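Local coordinates for protein L-threonine dehydrogenase (Flavobacterium frigidimaris, PDB 2YY7) that probably oxidises L-threonine at its 3-hydroxyl with NAD as its bound cofactor, at residues M214-I226 and W292-D306. Numbering follows the deposited sequence.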
loop_
_atom_site.group_PDB
_atom_site.type_symbol
_atom_site.label_atom_id
_atom_site.label_comp_id
_atom_site.label_asym_id
_atom_site.label_seq_id
_atom_site.Cartn_x
_atom_site.Cartn_y
_atom_site.Cartn_z
ATOM N N MET A 214 7.713 -22.164 -7.421
ATOM C CA MET A 214 9.081 -22.151 -7.917
ATOM C C MET A 214 9.988 -22.956 -6.993
ATOM O O MET A 214 9.849 -22.898 -5.769
ATOM C CB MET A 214 9.597 -20.710 -8.017
ATOM C CG MET A 214 11.013 -20.598 -8.573
ATOM S SD MET A 214 11.527 -18.883 -8.768
ATOM C CE MET A 214 10.525 -18.401 -10.203
ATOM N N TYR A 215 10.905 -23.721 -7.577
ATOM C CA TYR A 215 11.846 -24.508 -6.787
ATOM C C TYR A 215 12.881 -23.519 -6.249
ATOM O O TYR A 215 13.244 -22.564 -6.943
ATOM C CB TYR A 215 12.533 -25.563 -7.663
ATOM C CG TYR A 215 13.243 -26.642 -6.874
ATOM C CD1 TYR A 215 14.333 -27.323 -7.416
ATOM C CD2 TYR A 215 12.807 -27.007 -5.600
ATOM C CE1 TYR A 215 14.968 -28.339 -6.711
ATOM C CE2 TYR A 215 13.438 -28.025 -4.887
ATOM C CZ TYR A 215 14.517 -28.685 -5.450
ATOM O OH TYR A 215 15.148 -29.684 -4.755
ATOM N N MET A 216 13.361 -23.741 -5.027
ATOM C CA MET A 216 14.328 -22.822 -4.412
ATOM C C MET A 216 15.575 -22.518 -5.253
ATOM O O MET A 216 16.042 -21.377 -5.280
ATOM C CB MET A 216 14.746 -23.341 -3.029
ATOM C CG MET A 216 15.564 -22.347 -2.195
ATOM S SD MET A 216 14.658 -20.834 -1.767
ATOM C CE MET A 216 13.551 -21.459 -0.487
ATOM N N ASP A 217 16.126 -23.520 -5.933
ATOM C CA ASP A 217 17.316 -23.285 -6.759
ATOM C C ASP A 217 17.068 -22.156 -7.758
ATOM O O ASP A 217 17.951 -21.344 -8.035
ATOM C CB ASP A 217 17.707 -24.546 -7.537
ATOM C CG ASP A 217 18.232 -25.651 -6.640
ATOM O OD1 ASP A 217 18.814 -26.612 -7.176
ATOM O OD2 ASP A 217 18.061 -25.569 -5.409
ATOM N N ASP A 218 15.861 -22.124 -8.306
ATOM C CA ASP A 218 15.486 -21.105 -9.275
ATOM C C ASP A 218 15.334 -19.760 -8.575
ATOM O O ASP A 218 15.820 -18.736 -9.062
ATOM C CB ASP A 218 14.174 -21.503 -9.958
ATOM C CG ASP A 218 14.383 -22.481 -11.092
ATOM O OD1 ASP A 218 13.461 -23.269 -11.382
ATOM O OD2 ASP A 218 15.466 -22.458 -11.708
ATOM N N ALA A 219 14.661 -19.767 -7.429
ATOM C CA ALA A 219 14.456 -18.541 -6.675
ATOM C C ALA A 219 15.806 -17.909 -6.332
ATOM O O ALA A 219 15.964 -16.696 -6.419
ATOM C CB ALA A 219 13.668 -18.831 -5.403
ATOM N N ILE A 220 16.773 -18.736 -5.945
ATOM C CA ILE A 220 18.107 -18.243 -5.597
ATOM C C ILE A 220 18.836 -17.671 -6.818
ATOM O O ILE A 220 19.461 -16.614 -6.743
ATOM C CB ILE A 220 18.967 -19.364 -4.981
ATOM C CG1 ILE A 220 18.306 -19.882 -3.702
ATOM C CG2 ILE A 220 20.375 -18.849 -4.693
ATOM C CD1 ILE A 220 18.076 -18.815 -2.644
ATOM N N ASP A 221 18.766 -18.373 -7.942
ATOM C CA ASP A 221 19.417 -17.890 -9.157
ATOM C C ASP A 221 18.825 -16.539 -9.551
ATOM O O ASP A 221 19.546 -15.620 -9.936
ATOM C CB ASP A 221 19.232 -18.904 -10.291
ATOM C CG ASP A 221 20.139 -20.120 -10.141
ATOM O OD1 ASP A 221 19.912 -21.129 -10.841
ATOM O OD2 ASP A 221 21.083 -20.062 -9.325
ATOM N N ALA A 222 17.507 -16.422 -9.436
ATOM C CA ALA A 222 16.813 -15.186 -9.771
ATOM C C ALA A 222 17.326 -14.049 -8.903
ATOM O O ALA A 222 17.661 -12.973 -9.403
ATOM C CB ALA A 222 15.307 -15.359 -9.569
ATOM N N THR A 223 17.381 -14.298 -7.599
ATOM C CA THR A 223 17.843 -13.307 -6.635
ATOM C C THR A 223 19.249 -12.814 -6.947
ATOM O O THR A 223 19.500 -11.611 -6.994
ATOM C CB THR A 223 17.828 -13.885 -5.205
ATOM O OG1 THR A 223 16.502 -14.325 -4.884
ATOM C CG2 THR A 223 18.267 -12.831 -4.192
ATOM N N ILE A 224 20.166 -13.748 -7.162
ATOM C CA ILE A 224 21.546 -13.400 -7.462
ATOM C C ILE A 224 21.704 -12.710 -8.812
ATOM O O ILE A 224 22.447 -11.739 -8.934
ATOM C CB ILE A 224 22.442 -14.659 -7.431
ATOM C CG1 ILE A 224 22.433 -15.252 -6.018
ATOM C CG2 ILE A 224 23.858 -14.321 -7.883
ATOM C CD1 ILE A 224 23.206 -16.541 -5.892
ATOM N N ASN A 225 21.009 -13.210 -9.827
ATOM C CA ASN A 225 21.115 -12.630 -11.157
ATOM C C ASN A 225 20.588 -11.203 -11.278
ATOM O O ASN A 225 21.215 -10.374 -11.936
ATOM C CB ASN A 225 20.440 -13.533 -12.189
ATOM C CG ASN A 225 21.222 -14.815 -12.433
ATOM O OD1 ASN A 225 22.416 -14.883 -12.144
ATOM N ND2 ASN A 225 20.559 -15.828 -12.974
ATOM N N ILE A 226 19.453 -10.899 -10.650
ATOM C CA ILE A 226 18.927 -9.540 -10.738
ATOM C C ILE A 226 19.862 -8.577 -10.005
ATOM O O ILE A 226 20.009 -7.417 -10.391
ATOM C CB ILE A 226 17.492 -9.425 -10.146
ATOM C CG1 ILE A 226 16.931 -8.028 -10.446
ATOM C CG2 ILE A 226 17.511 -9.674 -8.647
ATOM C CD1 ILE A 226 15.462 -7.844 -10.093
ATOM N N TRP A 292 16.346 -8.528 -17.608
ATOM C CA TRP A 292 17.603 -9.087 -17.130
ATOM C C TRP A 292 17.814 -10.570 -17.420
ATOM O O TRP A 292 18.570 -11.246 -16.723
ATOM C CB TRP A 292 17.789 -8.805 -15.628
ATOM C CG TRP A 292 16.580 -9.034 -14.772
ATOM C CD1 TRP A 292 15.543 -8.166 -14.564
ATOM C CD2 TRP A 292 16.307 -10.186 -13.966
ATOM N NE1 TRP A 292 14.644 -8.705 -13.672
ATOM C CE2 TRP A 292 15.089 -9.945 -13.290
ATOM C CE3 TRP A 292 16.974 -11.399 -13.746
ATOM C CZ2 TRP A 292 14.523 -10.873 -12.407
ATOM C CZ3 TRP A 292 16.413 -12.322 -12.868
ATOM C CH2 TRP A 292 15.199 -12.052 -12.209
ATOM N N ASP A 293 17.151 -11.063 -18.461
ATOM C CA ASP A 293 17.291 -12.451 -18.892
ATOM C C ASP A 293 16.899 -13.538 -17.904
ATOM O O ASP A 293 17.560 -14.573 -17.829
ATOM C CB ASP A 293 18.727 -12.708 -19.347
ATOM C CG ASP A 293 19.068 -11.984 -20.630
ATOM O OD1 ASP A 293 18.366 -12.216 -21.637
ATOM O OD2 ASP A 293 20.035 -11.190 -20.630
ATOM N N TRP A 294 15.829 -13.321 -17.148
ATOM C CA TRP A 294 15.389 -14.342 -16.211
ATOM C C TRP A 294 14.929 -15.579 -16.977
ATOM O O TRP A 294 14.269 -15.466 -18.007
ATOM C CB TRP A 294 14.224 -13.836 -15.356
ATOM C CG TRP A 294 13.485 -14.951 -14.652
ATOM C CD1 TRP A 294 12.147 -15.214 -14.714
ATOM C CD2 TRP A 294 14.049 -15.953 -13.794
ATOM N NE1 TRP A 294 11.841 -16.312 -13.951
ATOM C CE2 TRP A 294 12.988 -16.789 -13.374
ATOM C CE3 TRP A 294 15.347 -16.228 -13.339
ATOM C CZ2 TRP A 294 13.183 -17.882 -12.520
ATOM C CZ3 TRP A 294 15.541 -17.317 -12.489
ATOM C CH2 TRP A 294 14.462 -18.130 -12.090
ATOM N N LYS A 295 15.287 -16.751 -16.465
ATOM C CA LYS A 295 14.890 -18.027 -17.048
ATOM C C LYS A 295 14.916 -19.110 -15.968
ATOM O O LYS A 295 15.931 -19.301 -15.303
ATOM C CB LYS A 295 15.811 -18.413 -18.216
ATOM C CG LYS A 295 17.279 -17.982 -18.092
ATOM C CD LYS A 295 18.021 -18.651 -16.935
ATOM C CE LYS A 295 18.262 -17.674 -15.785
ATOM N NZ LYS A 295 18.981 -18.310 -14.641
ATOM N N HIS A 296 13.796 -19.803 -15.779
ATOM C CA HIS A 296 13.723 -20.857 -14.771
ATOM C C HIS A 296 14.232 -22.166 -15.357
ATOM O O HIS A 296 14.209 -22.356 -16.571
ATOM C CB HIS A 296 12.286 -21.023 -14.264
ATOM C CG HIS A 296 11.328 -21.544 -15.292
ATOM N ND1 HIS A 296 10.954 -22.869 -15.357
ATOM C CD2 HIS A 296 10.655 -20.914 -16.284
ATOM C CE1 HIS A 296 10.090 -23.034 -16.343
ATOM N NE2 HIS A 296 9.892 -21.862 -16.921
ATOM N N THR A 297 14.701 -23.065 -14.498
ATOM C CA THR A 297 15.230 -24.339 -14.971
ATOM C C THR A 297 14.408 -25.555 -14.542
ATOM O O THR A 297 14.352 -26.549 -15.265
ATOM C CB THR A 297 16.679 -24.538 -14.497
ATOM O OG1 THR A 297 16.703 -24.640 -13.070
ATOM C CG2 THR A 297 17.545 -23.354 -14.915
ATOM N N PHE A 298 13.759 -25.478 -13.384
ATOM C CA PHE A 298 12.968 -26.608 -12.891
ATOM C C PHE A 298 11.465 -26.538 -13.148
ATOM O O PHE A 298 10.847 -25.490 -12.979
ATOM C CB PHE A 298 13.162 -26.788 -11.380
ATOM C CG PHE A 298 14.551 -27.203 -10.982
ATOM C CD1 PHE A 298 15.566 -26.262 -10.857
ATOM C CD2 PHE A 298 14.842 -28.540 -10.733
ATOM C CE1 PHE A 298 16.856 -26.650 -10.486
ATOM C CE2 PHE A 298 16.130 -28.936 -10.361
ATOM C CZ PHE A 298 17.135 -27.990 -10.239
ATOM N N ASP A 299 10.884 -27.664 -13.559
ATOM C CA ASP A 299 9.444 -27.742 -13.752
ATOM C C ASP A 299 8.982 -28.735 -12.689
ATOM O O ASP A 299 9.807 -29.229 -11.919
ATOM C CB ASP A 299 9.077 -28.219 -15.167
ATOM C CG ASP A 299 9.681 -29.571 -15.522
ATOM O OD1 ASP A 299 9.487 -30.004 -16.675
ATOM O OD2 ASP A 299 10.341 -30.195 -14.670
ATOM N N LEU A 300 7.687 -29.030 -12.630
ATOM C CA LEU A 300 7.173 -29.952 -11.620
ATOM C C LEU A 300 7.912 -31.295 -11.546
ATOM O O LEU A 300 8.269 -31.750 -10.458
ATOM C CB LEU A 300 5.679 -30.198 -11.841
ATOM C CG LEU A 300 5.027 -31.163 -10.846
ATOM C CD1 LEU A 300 5.320 -30.706 -9.413
ATOM C CD2 LEU A 300 3.525 -31.226 -11.101
ATOM N N GLU A 301 8.137 -31.921 -12.697
ATOM C CA GLU A 301 8.828 -33.206 -12.755
ATOM C C GLU A 301 10.273 -33.179 -12.246
ATOM O O GLU A 301 10.664 -34.029 -11.447
ATOM C CB GLU A 301 8.805 -33.753 -14.191
ATOM C CG GLU A 301 9.730 -34.952 -14.418
ATOM C CD GLU A 301 9.617 -35.534 -15.820
ATOM O OE1 GLU A 301 9.602 -34.756 -16.799
ATOM O OE2 GLU A 301 9.557 -36.775 -15.944
ATOM N N SER A 302 11.072 -32.220 -12.709
ATOM C CA SER A 302 12.464 -32.143 -12.269
ATOM C C SER A 302 12.593 -31.717 -10.807
ATOM O O SER A 302 13.530 -32.123 -10.116
ATOM C CB SER A 302 13.274 -31.201 -13.173
ATOM O OG SER A 302 12.675 -29.922 -13.274
ATOM N N MET A 303 11.664 -30.899 -10.328
ATOM C CA MET A 303 11.722 -30.479 -8.936
ATOM C C MET A 303 11.354 -31.636 -8.018
ATOM O O MET A 303 11.992 -31.847 -6.987
ATOM C CB MET A 303 10.772 -29.317 -8.667
ATOM C CG MET A 303 10.604 -29.048 -7.184
ATOM S SD MET A 303 9.423 -27.773 -6.824
ATOM C CE MET A 303 7.870 -28.684 -7.056
ATOM N N THR A 304 10.314 -32.378 -8.386
ATOM C CA THR A 304 9.872 -33.510 -7.582
ATOM C C THR A 304 11.003 -34.528 -7.450
ATOM O O THR A 304 11.255 -35.053 -6.368
ATOM C CB THR A 304 8.638 -34.200 -8.207
ATOM O OG1 THR A 304 7.533 -33.286 -8.211
ATOM C CG2 THR A 304 8.254 -35.439 -7.403
ATOM N N LYS A 305 11.685 -34.798 -8.557
ATOM C CA LYS A 305 12.787 -35.749 -8.550
ATOM C C LYS A 305 13.879 -35.282 -7.595
ATOM O O LYS A 305 14.330 -36.040 -6.732
ATOM C CB LYS A 305 13.371 -35.897 -9.960
ATOM C CG LYS A 305 14.567 -36.830 -10.042
ATOM C CD LYS A 305 15.155 -36.845 -11.447
ATOM C CE LYS A 305 16.323 -37.814 -11.544
ATOM N NZ LYS A 305 17.010 -37.728 -12.864
ATOM N N ASP A 306 14.294 -34.027 -7.758
ATOM C CA ASP A 306 15.346 -33.437 -6.931
ATOM C C ASP A 306 14.986 -33.396 -5.448
ATOM O O ASP A 306 15.847 -33.600 -4.594
ATOM C CB ASP A 306 15.675 -32.029 -7.441
ATOM C CG ASP A 306 17.019 -31.528 -6.946
ATOM O OD1 ASP A 306 17.072 -30.900 -5.872
ATOM O OD2 ASP A 306 18.030 -31.783 -7.635
HETATM O O HOH W 1 11.217 -23.894 -10.478
HETATM O O HOH W 2 18.357 -28.600 -4.970
HETATM O O HOH W 3 17.462 -20.471 -13.174
#
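One carboxylate, that of D218, gathers three firm bonds from two consecutive residues of the loop opposite. F298 N meets the syn lone pair of D218 OD1 at 3.0 Å, while T297 N and T297 OG1, the hydroxyl at 2.9 Å, approach D218 OD2 from opposite faces of the carboxylate plane. A water joins D218 OD1 to Y215 N and F298 O. Just beyond, Y215 drives an edge into the F298 ring, CD1 over its centre, in a T-shaped stack with planes at 71°. M303 CG lies 3.4 Å from Y215 CD2, over a face of the tyrosine. With CG anti to the backbone N (chi1 -165°), the Y215 ring extends to D306, its OH donating to D306 OD1 at 2.5 Å; an alanine here would probably leave that carboxylate without its phenol partner and open a gap between F298 and M303. The loop before helix 300-311 lies along helix 216-228, which follows strand 211-215 of the Rossmann-type sheet. A222 CB sits on one face of W294, whose NE1 bonds A243 O, while from the strand M214 CE touches W294 CZ2 at 3.6 Å. I226 CB centres over the six-membered ring of W292, and W294 CB covers the opposite face.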